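PDB 5XYH: CbsA from Xanthomonas oryzae pv. oryzae, which probably hydrolyses 1,4-beta-glucosidic bonds of cellulose to release cellobiose from chain ends, acting as a cell-wall-degrading exoglucanase of a rice pathogen. Local coordinates for residues 12-17 with 47-52; 88-93 with 141-146; 235-240 with 326-331; 332-337 with 383-388. All coordinates share one frame; numbering follows the deposited sequence.

Contact 1. Residues 12-17 with 47-52; sequences SGYVNP and TYVWLD
Y14 and N16 meet V49 and T47 where two short strands, 12-13 and 49-51, run along strand 86-92 in the distorted alpha/beta barrel of glycoside hydrolase family 6. The two segments do not hydrogen-bond to each other directly; strand 86-92 links them, with S12 and Y14 bonded to T87 and V49 to G89. The tight part centres on one methyl group, V49 CG2, which lies at the edge of the Y14 ring, near its plane, with CE2 4.0 Å away. The same methyl touches the N16 amide at ND2, at 3.8 Å, the two side chains crossing at about a right angle. With CG anti to the backbone N (chi1 163°), the Y14 ring extends until its OH bonds H72 of helix 69-79. N16 OD1 turns to the backbone N of D18 and so caps helix 17-27. The other side, around T47, is looser and bridged by water: N16 CB stays 3.9 Å from T47 OG1, and two waters span the gap. One accepts from N16 N and lies 2.7 Å from T47 OG1. The second accepts from N16 ND2 at 2.9 Å, hydrogen-bonds to T47 OG1, and donates to Y48 O at 2.8 Å.

Contact 2. Residues 88-93 with 141-146; sequences VGLVIY and IVNIIE
Two adjacent parallel strands of the barrel wall join here, V88 to I92 pairing in order with I141 to I145, their short axes 27° apart. The backbone ladder alternates: V142 N donates to V88 O, L90 N to V142 O, I144 N to L90 O at 2.7 Å, and I92 N to I144 O. A weak bond from E146 N to I92 O ends it. The face of V88, L90, I92, I141, N143 and I145 turns to helices 113-131 and 170-183. On it, I141 CD1 lies against V88 CB at 3.8 Å and its CG2 against L90 CD1 at 3.7 Å. N143 lies alongside L90; its ND2 bonds N190, whereas OD1, buried 3.5 Å from L90 CB, has no polar partner in the model. V91 and I144 point to the other face, where Y48 packs on I144 and V142. Past the strand ends, the E146 chain bends at CB-CG (chi2 -68°) and folds back beside I92 O, with OE1 3.3 Å from Y93 CA. Y119 and the backbone nitrogens of D94 and M95 hold its carboxylate. Strand, helix 113-131, strand is the beta-alpha-beta crossover from which alpha/beta barrels are built.

Contact 3. Residues 235-240 with 326-331; sequences ANYTPL and DRRLHR
The guanidinium of R328 reaches across to N236, Y237 and T238. NH1 donates to N236 OD1 at 2.8 Å; the donor lies in the plane of the amide carbonyl, while the oxygen is tilted 25° from the guanidinium plane. NH2 makes a weak bond, 3.1 Å, to T238 OG1, whose stronger partner is H196. Y237 CB covers one guanidinium face, 3.8 Å above its centre. Behind this first shell, D326 fixes the group's rotation in a salt bridge: NE and NH2 grip the carboxylate side-on and in plane, on syn lone pairs, with NH2 2.8 Å from OD2. The bend of R328 about CG-CD (chi3 -86°) swings the head round into this grip. D326 OD1 also accepts from R328 N, making an Asx turn, and OD2 rests 3.5 Å from P239 CD. Within 235-240, N236 OD1 also accepts from Y237 N at 2.7 Å, and a water joins N236 ND2 to R331 O. R331 NH2 touches T238 CG2. Both segments are loops: 235-240 follows the C-terminal end of strand 229-232, the active-site side of such barrels, and its P239 and L240 backbones bond E271 and S272 at the start of helix 271-284, while 326-331 follows helix 316-323.

Contact 4. Residues 332-337 with 383-388; sequences GNWCNQ and RYCDPT
W334 and Y384 bring their rings together with planes within 20° of parallel, yet offset so far that little of the indole five-membered ring lies over the phenol, their centroids 4.9 Å apart. Contact falls mainly along the N-H side of the indole: NE1 lies 3.5 Å from Y384 CG, CD1 3.7 Å from CD2, and CE2 and CZ2 rest against Y384 CB. W334 takes the crowded position, CG between the backbone N and carbonyl carbon (chi1 55°), which lays one indole face over its own neighbour C335 CB. The far corner, CH2, meets C385 SG, as modelled, in an oblique sulfur-aromatic contact. Further along the same edge of the phenol ring, CE2 approaches G332 O and N333 OD1, with the amide plane of N333 67° from the ring and its ND2 bonded to L396 O. These are two long loops of the family 6 barrel, 383-385 being a 3-10 turn followed by an Asx turn at D386. They bring C335 and C385 together: the sulfurs lie 2.8 Å apart, too far for an intact disulfide and too close for ordinary packing, so the state of the pair is doubtful. One water accepts from C335 N and donates to Y384 O; another accepts from N336 ND2 and donates to C385 O at 2.9 Å.

Contacts 1 and 2 belong to the buried barrel wall and share strand 86-92, to which V49 of contact 1 is also bonded through its O, by V91 N of contact 2. Contact 2 is a continuous backbone ladder with aliphatic faces, whereas contact 1 relies on one methyl and bridging waters. Contacts 3 and 4, centres about 12 Å apart, join loops instead. Contact 3 is buried but polar, built on a charged arginine; contact 4, partly buried, mixes aromatic rings and sulfur. R328 NH1 binds N333 O, and Y237 OH meets Q337 N, tying these two together. W50 packs loosely on A235, bringing contact 1 to the edge of contact 3.

Contact 1. Residues 12-17 with 47-52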
# COMPACT_ATOMS: atom_id res chain seq x y z
N SER A 12 14.92 -12.58 -6.93
CA SER A 12 15.36 -11.42 -6.19
C SER A 12 14.43 -10.25 -6.50
O SER A 12 13.48 -10.37 -7.28
CB SER A 12 16.82 -11.09 -6.51
OG SER A 12 17.00 -10.80 -7.89
N GLY A 13 14.69 -9.10 -5.88
CA GLY A 13 13.90 -7.91 -6.12
C GLY A 13 14.77 -6.72 -6.44
O GLY A 13 15.91 -6.61 -6.00
N TYR A 14 14.20 -5.81 -7.22
CA TYR A 14 14.90 -4.61 -7.65
C TYR A 14 15.04 -3.62 -6.49
O TYR A 14 14.05 -3.27 -5.84
CB TYR A 14 14.14 -3.99 -8.83
CG TYR A 14 14.49 -2.55 -9.14
CD1 TYR A 14 15.79 -2.20 -9.51
CD2 TYR A 14 13.53 -1.54 -9.07
CE1 TYR A 14 16.12 -0.88 -9.79
CE2 TYR A 14 13.86 -0.22 -9.36
CZ TYR A 14 15.16 0.10 -9.72
OH TYR A 14 15.51 1.40 -10.01
N VAL A 15 16.27 -3.20 -6.21
CA VAL A 15 16.58 -2.26 -5.14
C VAL A 15 16.72 -0.87 -5.77
O VAL A 15 17.64 -0.61 -6.55
CB VAL A 15 17.85 -2.66 -4.38
CG1 VAL A 15 18.22 -1.60 -3.34
CG2 VAL A 15 17.69 -4.05 -3.70
N ASN A 16 15.80 0.03 -5.43
CA ASN A 16 15.69 1.33 -6.08
C ASN A 16 16.80 2.26 -5.60
O ASN A 16 16.84 2.60 -4.41
CB ASN A 16 14.31 1.93 -5.80
CG ASN A 16 14.12 3.33 -6.43
OD1 ASN A 16 14.96 3.83 -7.18
ND2 ASN A 16 12.98 3.95 -6.11
N PRO A 17 17.70 2.71 -6.48
CA PRO A 17 18.78 3.60 -6.03
C PRO A 17 18.29 4.94 -5.54
O PRO A 17 19.02 5.62 -4.80
CB PRO A 17 19.67 3.75 -7.28
CG PRO A 17 18.82 3.34 -8.42
CD PRO A 17 17.84 2.33 -7.90
N THR A 47 12.11 -1.99 -2.75
CA THR A 47 10.97 -1.11 -2.48
C THR A 47 10.25 -0.80 -3.78
O THR A 47 10.86 -0.75 -4.84
CB THR A 47 11.40 0.21 -1.79
OG1 THR A 47 12.43 0.84 -2.56
CG2 THR A 47 11.91 -0.04 -0.37
N TYR A 48 8.94 -0.60 -3.69
CA TYR A 48 8.14 -0.38 -4.89
C TYR A 48 8.29 1.06 -5.39
O TYR A 48 8.48 1.99 -4.61
CB TYR A 48 6.67 -0.74 -4.62
CG TYR A 48 6.40 -2.19 -4.91
CD1 TYR A 48 7.16 -3.18 -4.30
CD2 TYR A 48 5.43 -2.59 -5.84
CE1 TYR A 48 6.97 -4.52 -4.56
CE2 TYR A 48 5.22 -3.95 -6.11
CZ TYR A 48 6.01 -4.89 -5.47
OH TYR A 48 5.86 -6.24 -5.70
N VAL A 49 8.23 1.22 -6.72
CA VAL A 49 8.36 2.52 -7.37
C VAL A 49 6.97 3.07 -7.68
O VAL A 49 6.24 2.48 -8.49
CB VAL A 49 9.18 2.41 -8.66
CG1 VAL A 49 9.13 3.73 -9.42
CG2 VAL A 49 10.62 1.99 -8.36
N TRP A 50 6.61 4.21 -7.09
CA TRP A 50 5.29 4.79 -7.29
C TRP A 50 5.29 5.63 -8.55
O TRP A 50 6.02 6.62 -8.65
CB TRP A 50 4.88 5.65 -6.08
CG TRP A 50 4.55 4.81 -4.91
CD1 TRP A 50 5.41 4.02 -4.21
CD2 TRP A 50 3.26 4.63 -4.31
NE1 TRP A 50 4.75 3.37 -3.21
CE2 TRP A 50 3.42 3.72 -3.25
CE3 TRP A 50 1.99 5.16 -4.56
CZ2 TRP A 50 2.36 3.32 -2.44
CZ3 TRP A 50 0.93 4.76 -3.75
CH2 TRP A 50 1.13 3.85 -2.71
N LEU A 51 4.48 5.23 -9.54
CA LEU A 51 4.23 6.06 -10.71
C LEU A 51 3.00 6.91 -10.44
O LEU A 51 1.90 6.66 -10.93
CB LEU A 51 4.06 5.19 -11.95
CG LEU A 51 5.26 4.31 -12.30
CD1 LEU A 51 4.92 3.38 -13.46
CD2 LEU A 51 6.49 5.15 -12.61
N ASP A 52 3.19 7.94 -9.60
CA ASP A 52 2.08 8.71 -9.08
C ASP A 52 1.69 9.89 -9.96
O ASP A 52 0.86 10.70 -9.55
CB ASP A 52 2.39 9.20 -7.65
CG ASP A 52 3.62 10.08 -7.57
OD1 ASP A 52 4.61 9.83 -8.29
OD2 ASP A 52 3.59 11.03 -6.76
O HOH W 1 14.86 -0.34 -2.55
O HOH W 2 11.11 2.80 -4.17

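Contact 2. Residues 88-93 with 141-146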
# COMPACT_ATOMS: atom_id res chain seq x y z
N VAL A 88 10.33 -6.46 -10.37
CA VAL A 88 10.41 -5.00 -10.37
C VAL A 88 9.05 -4.48 -9.91
O VAL A 88 8.04 -4.64 -10.61
CB VAL A 88 10.78 -4.44 -11.74
CG1 VAL A 88 10.89 -2.92 -11.68
CG2 VAL A 88 12.10 -5.03 -12.21
N GLY A 89 9.01 -3.87 -8.73
CA GLY A 89 7.75 -3.45 -8.15
C GLY A 89 7.35 -2.05 -8.58
O GLY A 89 8.12 -1.09 -8.40
N LEU A 90 6.14 -1.93 -9.12
CA LEU A 90 5.57 -0.67 -9.58
C LEU A 90 4.21 -0.48 -8.95
O LEU A 90 3.46 -1.43 -8.73
CB LEU A 90 5.41 -0.62 -11.11
CG LEU A 90 6.65 -0.75 -11.99
CD1 LEU A 90 6.27 -0.72 -13.48
CD2 LEU A 90 7.70 0.33 -11.69
N VAL A 91 3.89 0.78 -8.66
CA VAL A 91 2.57 1.18 -8.18
C VAL A 91 1.93 2.00 -9.29
O VAL A 91 2.42 3.08 -9.64
CB VAL A 91 2.66 1.96 -6.87
CG1 VAL A 91 1.27 2.19 -6.33
CG2 VAL A 91 3.52 1.19 -5.86
N ILE A 92 0.87 1.45 -9.88
CA ILE A 92 0.08 2.13 -10.90
C ILE A 92 -0.91 3.03 -10.17
O ILE A 92 -1.84 2.54 -9.52
CB ILE A 92 -0.65 1.11 -11.80
CG1 ILE A 92 0.34 0.10 -12.41
CG2 ILE A 92 -1.50 1.82 -12.89
CD1 ILE A 92 1.49 0.73 -13.23
N TYR A 93 -0.73 4.36 -10.27
CA TYR A 93 -1.40 5.26 -9.32
C TYR A 93 -1.62 6.64 -9.96
O TYR A 93 -1.04 7.64 -9.55
CB TYR A 93 -0.57 5.35 -8.04
CG TYR A 93 -1.19 6.11 -6.86
CD1 TYR A 93 -2.46 5.81 -6.41
CD2 TYR A 93 -0.45 7.07 -6.18
CE1 TYR A 93 -3.01 6.48 -5.31
CE2 TYR A 93 -0.98 7.74 -5.10
CZ TYR A 93 -2.28 7.44 -4.67
OH TYR A 93 -2.82 8.11 -3.59
N ILE A 141 7.65 -7.86 -13.97
CA ILE A 141 7.09 -6.60 -13.51
C ILE A 141 5.88 -6.92 -12.63
O ILE A 141 4.97 -7.63 -13.07
CB ILE A 141 6.69 -5.70 -14.70
CG1 ILE A 141 7.83 -5.63 -15.73
CG2 ILE A 141 6.33 -4.30 -14.22
CD1 ILE A 141 9.12 -5.06 -15.14
N VAL A 142 5.87 -6.42 -11.40
CA VAL A 142 4.80 -6.70 -10.45
C VAL A 142 4.12 -5.38 -10.12
O VAL A 142 4.73 -4.51 -9.48
CB VAL A 142 5.30 -7.39 -9.17
CG1 VAL A 142 4.13 -7.59 -8.20
CG2 VAL A 142 5.99 -8.71 -9.48
N ASN A 143 2.86 -5.25 -10.53
CA ASN A 143 2.11 -4.01 -10.41
C ASN A 143 1.17 -4.04 -9.20
O ASN A 143 0.39 -4.99 -9.03
CB ASN A 143 1.29 -3.75 -11.67
CG ASN A 143 2.15 -3.39 -12.86
OD1 ASN A 143 3.16 -2.69 -12.72
ND2 ASN A 143 1.76 -3.86 -14.04
N ILE A 144 1.23 -2.99 -8.39
CA ILE A 144 0.16 -2.67 -7.45
C ILE A 144 -0.83 -1.79 -8.19
O ILE A 144 -0.50 -0.65 -8.56
CB ILE A 144 0.70 -1.98 -6.19
CG1 ILE A 144 1.64 -2.95 -5.44
CG2 ILE A 144 -0.47 -1.52 -5.30
CD1 ILE A 144 2.36 -2.34 -4.24
N ILE A 145 -2.04 -2.29 -8.40
CA ILE A 145 -3.01 -1.64 -9.28
C ILE A 145 -3.86 -0.66 -8.47
O ILE A 145 -4.72 -1.06 -7.69
CB ILE A 145 -3.89 -2.67 -9.99
CG1 ILE A 145 -3.04 -3.59 -10.88
CG2 ILE A 145 -4.98 -1.95 -10.80
CD1 ILE A 145 -2.36 -2.87 -12.05
N GLU A 146 -3.62 0.64 -8.70
CA GLU A 146 -4.37 1.81 -8.24
C GLU A 146 -4.83 1.70 -6.79
O GLU A 146 -6.02 1.49 -6.51
CB GLU A 146 -5.56 2.08 -9.16
CG GLU A 146 -5.17 2.52 -10.59
CD GLU A 146 -4.51 3.90 -10.64
OE1 GLU A 146 -4.63 4.67 -9.65
OE2 GLU A 146 -3.88 4.21 -11.68

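Contact 3. Residues 235-240 with 326-331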
# COMPACT_ATOMS: atom_id res chain seq x y z
N ALA A 235 0.77 1.15 1.77
CA ALA A 235 1.04 2.44 2.38
C ALA A 235 0.35 2.62 3.73
O ALA A 235 0.30 3.74 4.25
CB ALA A 235 0.66 3.59 1.44
N ASN A 236 -0.20 1.55 4.33
CA ASN A 236 -0.79 1.70 5.65
C ASN A 236 0.05 0.98 6.70
O ASN A 236 1.17 0.52 6.43
CB ASN A 236 -2.25 1.23 5.68
CG ASN A 236 -3.11 2.04 6.66
OD1 ASN A 236 -3.01 1.86 7.89
ND2 ASN A 236 -3.94 2.94 6.13
N TYR A 237 -0.52 0.84 7.90
CA TYR A 237 0.23 0.46 9.09
C TYR A 237 -0.35 -0.72 9.87
O TYR A 237 0.15 -1.03 10.95
CB TYR A 237 0.31 1.67 10.03
CG TYR A 237 0.94 2.93 9.44
CD1 TYR A 237 0.17 3.86 8.75
CD2 TYR A 237 2.30 3.18 9.60
CE1 TYR A 237 0.75 5.04 8.24
CE2 TYR A 237 2.89 4.34 9.09
CZ TYR A 237 2.12 5.26 8.41
OH TYR A 237 2.73 6.40 7.91
N THR A 238 -1.41 -1.34 9.39
CA THR A 238 -2.10 -2.34 10.20
C THR A 238 -1.20 -3.56 10.36
O THR A 238 -0.61 -4.03 9.38
CB THR A 238 -3.43 -2.72 9.55
OG1 THR A 238 -4.26 -1.55 9.49
CG2 THR A 238 -4.14 -3.78 10.38
N PRO A 239 -1.04 -4.08 11.57
CA PRO A 239 -0.03 -5.12 11.79
C PRO A 239 -0.33 -6.41 11.04
O PRO A 239 -1.47 -6.72 10.70
CB PRO A 239 -0.05 -5.33 13.31
CG PRO A 239 -1.30 -4.71 13.80
CD PRO A 239 -1.66 -3.62 12.83
N LEU A 240 0.74 -7.15 10.76
CA LEU A 240 0.62 -8.49 10.20
C LEU A 240 -0.19 -9.39 11.11
O LEU A 240 -1.11 -10.10 10.67
CB LEU A 240 2.02 -9.06 9.96
CG LEU A 240 2.17 -10.32 9.12
CD1 LEU A 240 1.51 -10.13 7.77
CD2 LEU A 240 3.65 -10.68 8.97
N ASP A 326 -0.76 -2.38 17.46
CA ASP A 326 -1.12 -1.15 16.76
C ASP A 326 -1.55 -0.09 17.78
O ASP A 326 -2.63 -0.18 18.37
CB ASP A 326 -2.24 -1.44 15.75
CG ASP A 326 -2.52 -0.26 14.82
OD1 ASP A 326 -2.30 0.91 15.23
OD2 ASP A 326 -2.97 -0.50 13.67
N ARG A 327 -0.72 0.93 17.99
CA ARG A 327 -0.93 1.91 19.04
C ARG A 327 -1.61 3.20 18.56
O ARG A 327 -1.61 4.20 19.28
CB ARG A 327 0.41 2.26 19.70
CG ARG A 327 1.21 1.08 20.23
CD ARG A 327 0.37 0.20 21.16
NE ARG A 327 -0.16 0.99 22.27
CZ ARG A 327 -1.02 0.53 23.18
NH1 ARG A 327 -1.48 -0.72 23.12
NH2 ARG A 327 -1.44 1.34 24.15
N ARG A 328 -2.20 3.18 17.36
CA ARG A 328 -2.78 4.40 16.81
C ARG A 328 -3.98 4.87 17.63
O ARG A 328 -4.63 4.09 18.34
CB ARG A 328 -3.21 4.18 15.36
CG ARG A 328 -2.08 4.09 14.39
CD ARG A 328 -2.58 3.95 12.97
NE ARG A 328 -2.83 2.55 12.63
CZ ARG A 328 -3.22 2.13 11.43
NH1 ARG A 328 -3.41 2.99 10.43
NH2 ARG A 328 -3.43 0.83 11.24
N LEU A 329 -4.28 6.17 17.51
CA LEU A 329 -5.44 6.73 18.20
C LEU A 329 -6.75 6.21 17.60
O LEU A 329 -7.77 6.15 18.30
CB LEU A 329 -5.39 8.26 18.14
CG LEU A 329 -4.11 8.89 18.70
CD1 LEU A 329 -4.08 10.38 18.43
CD2 LEU A 329 -4.01 8.61 20.20
N HIS A 330 -6.72 5.83 16.32
CA HIS A 330 -7.89 5.41 15.57
C HIS A 330 -7.38 4.70 14.34
O HIS A 330 -6.40 5.15 13.73
CB HIS A 330 -8.75 6.62 15.18
CG HIS A 330 -10.13 6.26 14.71
ND1 HIS A 330 -10.38 5.74 13.46
CD2 HIS A 330 -11.33 6.36 15.32
CE1 HIS A 330 -11.67 5.51 13.33
NE2 HIS A 330 -12.27 5.88 14.45
N ARG A 331 -8.01 3.59 13.97
CA ARG A 331 -7.53 2.85 12.80
C ARG A 331 -7.68 3.65 11.50
O ARG A 331 -7.07 3.28 10.49
CB ARG A 331 -8.26 1.49 12.71
CG ARG A 331 -8.12 0.66 14.00
CD ARG A 331 -8.75 -0.71 13.88
NE ARG A 331 -7.86 -1.60 13.15
CZ ARG A 331 -8.27 -2.68 12.49
NH1 ARG A 331 -9.55 -3.02 12.47
NH2 ARG A 331 -7.38 -3.43 11.85
O HOH W 3 -5.93 4.04 8.14

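Contact 4. Residues 332-337 with 383-388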
# COMPACT_ATOMS: atom_id res chain seq x y z
N GLY A 332 -8.43 4.75 11.50
CA GLY A 332 -8.56 5.58 10.32
C GLY A 332 -7.41 6.55 10.08
O GLY A 332 -7.39 7.21 9.03
N ASN A 333 -6.47 6.64 11.01
CA ASN A 333 -5.33 7.56 10.90
C ASN A 333 -4.25 6.93 10.02
O ASN A 333 -3.59 5.97 10.42
CB ASN A 333 -4.78 7.89 12.28
CG ASN A 333 -5.74 8.73 13.10
OD1 ASN A 333 -6.70 9.30 12.58
ND2 ASN A 333 -5.48 8.81 14.39
N TRP A 334 -4.02 7.52 8.85
CA TRP A 334 -3.17 6.92 7.84
C TRP A 334 -1.88 7.68 7.57
O TRP A 334 -1.04 7.18 6.81
CB TRP A 334 -3.93 6.80 6.53
CG TRP A 334 -4.50 8.13 6.06
CD1 TRP A 334 -5.73 8.65 6.36
CD2 TRP A 334 -3.86 9.10 5.21
NE1 TRP A 334 -5.90 9.87 5.75
CE2 TRP A 334 -4.76 10.17 5.04
CE3 TRP A 334 -2.61 9.16 4.58
CZ2 TRP A 334 -4.46 11.28 4.26
CZ3 TRP A 334 -2.30 10.28 3.80
CH2 TRP A 334 -3.23 11.32 3.65
N CYS A 335 -1.69 8.87 8.11
CA CYS A 335 -0.61 9.72 7.64
C CYS A 335 0.52 9.84 8.65
O CYS A 335 0.29 10.22 9.80
CB CYS A 335 -1.12 11.12 7.29
SG CYS A 335 0.30 12.14 6.88
N ASN A 336 1.74 9.54 8.19
CA ASN A 336 3.00 9.78 8.92
C ASN A 336 2.88 9.37 10.39
O ASN A 336 3.13 10.14 11.31
CB ASN A 336 3.42 11.26 8.80
CG ASN A 336 3.77 11.66 7.36
OD1 ASN A 336 4.11 10.81 6.54
ND2 ASN A 336 3.73 12.96 7.08
N GLN A 337 2.51 8.11 10.61
CA GLN A 337 2.05 7.74 11.95
C GLN A 337 3.21 7.66 12.94
O GLN A 337 4.27 7.10 12.63
CB GLN A 337 1.26 6.43 11.89
CG GLN A 337 -0.16 6.63 11.33
CD GLN A 337 -1.02 7.53 12.21
OE1 GLN A 337 -1.44 7.12 13.30
NE2 GLN A 337 -1.28 8.74 11.74
N ARG A 383 -5.47 17.69 5.94
CA ARG A 383 -5.50 17.83 7.39
C ARG A 383 -5.28 16.51 8.12
O ARG A 383 -4.91 16.52 9.30
CB ARG A 383 -6.82 18.46 7.86
CG ARG A 383 -7.16 19.78 7.22
CD ARG A 383 -6.21 20.91 7.65
NE ARG A 383 -6.05 21.05 9.10
CZ ARG A 383 -6.93 21.62 9.91
NH1 ARG A 383 -8.08 22.10 9.43
NH2 ARG A 383 -6.66 21.72 11.21
N TYR A 384 -5.47 15.36 7.46
CA TYR A 384 -5.12 14.14 8.17
C TYR A 384 -3.62 14.03 8.42
O TYR A 384 -3.21 13.15 9.18
CB TYR A 384 -5.63 12.92 7.41
CG TYR A 384 -6.90 12.32 8.00
CD1 TYR A 384 -8.14 12.86 7.71
CD2 TYR A 384 -6.84 11.20 8.82
CE1 TYR A 384 -9.30 12.31 8.22
CE2 TYR A 384 -7.99 10.64 9.34
CZ TYR A 384 -9.22 11.20 9.04
OH TYR A 384 -10.36 10.65 9.55
N CYS A 385 -2.81 14.90 7.81
CA CYS A 385 -1.37 15.00 8.04
C CYS A 385 -1.03 16.10 9.05
O CYS A 385 0.16 16.34 9.31
CB CYS A 385 -0.63 15.27 6.72
SG CYS A 385 -1.00 14.07 5.38
N ASP A 386 -2.04 16.78 9.57
CA ASP A 386 -1.89 17.85 10.55
C ASP A 386 -1.98 17.24 11.95
O ASP A 386 -3.05 16.74 12.33
CB ASP A 386 -2.99 18.88 10.33
CG ASP A 386 -2.99 20.02 11.32
OD1 ASP A 386 -2.24 19.96 12.31
OD2 ASP A 386 -3.77 20.97 11.11
N PRO A 387 -0.90 17.25 12.75
CA PRO A 387 -0.97 16.65 14.10
C PRO A 387 -2.09 17.20 14.99
O PRO A 387 -2.54 16.49 15.89
CB PRO A 387 0.40 16.97 14.70
CG PRO A 387 1.30 17.15 13.53
CD PRO A 387 0.47 17.66 12.39
N THR A 388 -2.54 18.44 14.75
CA THR A 388 -3.48 19.14 15.61
C THR A 388 -4.93 18.99 15.16
O THR A 388 -5.83 19.51 15.82
CB THR A 388 -3.13 20.64 15.66
OG1 THR A 388 -3.45 21.25 14.40
CG2 THR A 388 -1.65 20.85 15.96
O HOH W 4 -3.43 10.56 10.07
O HOH W 5 2.44 14.63 9.27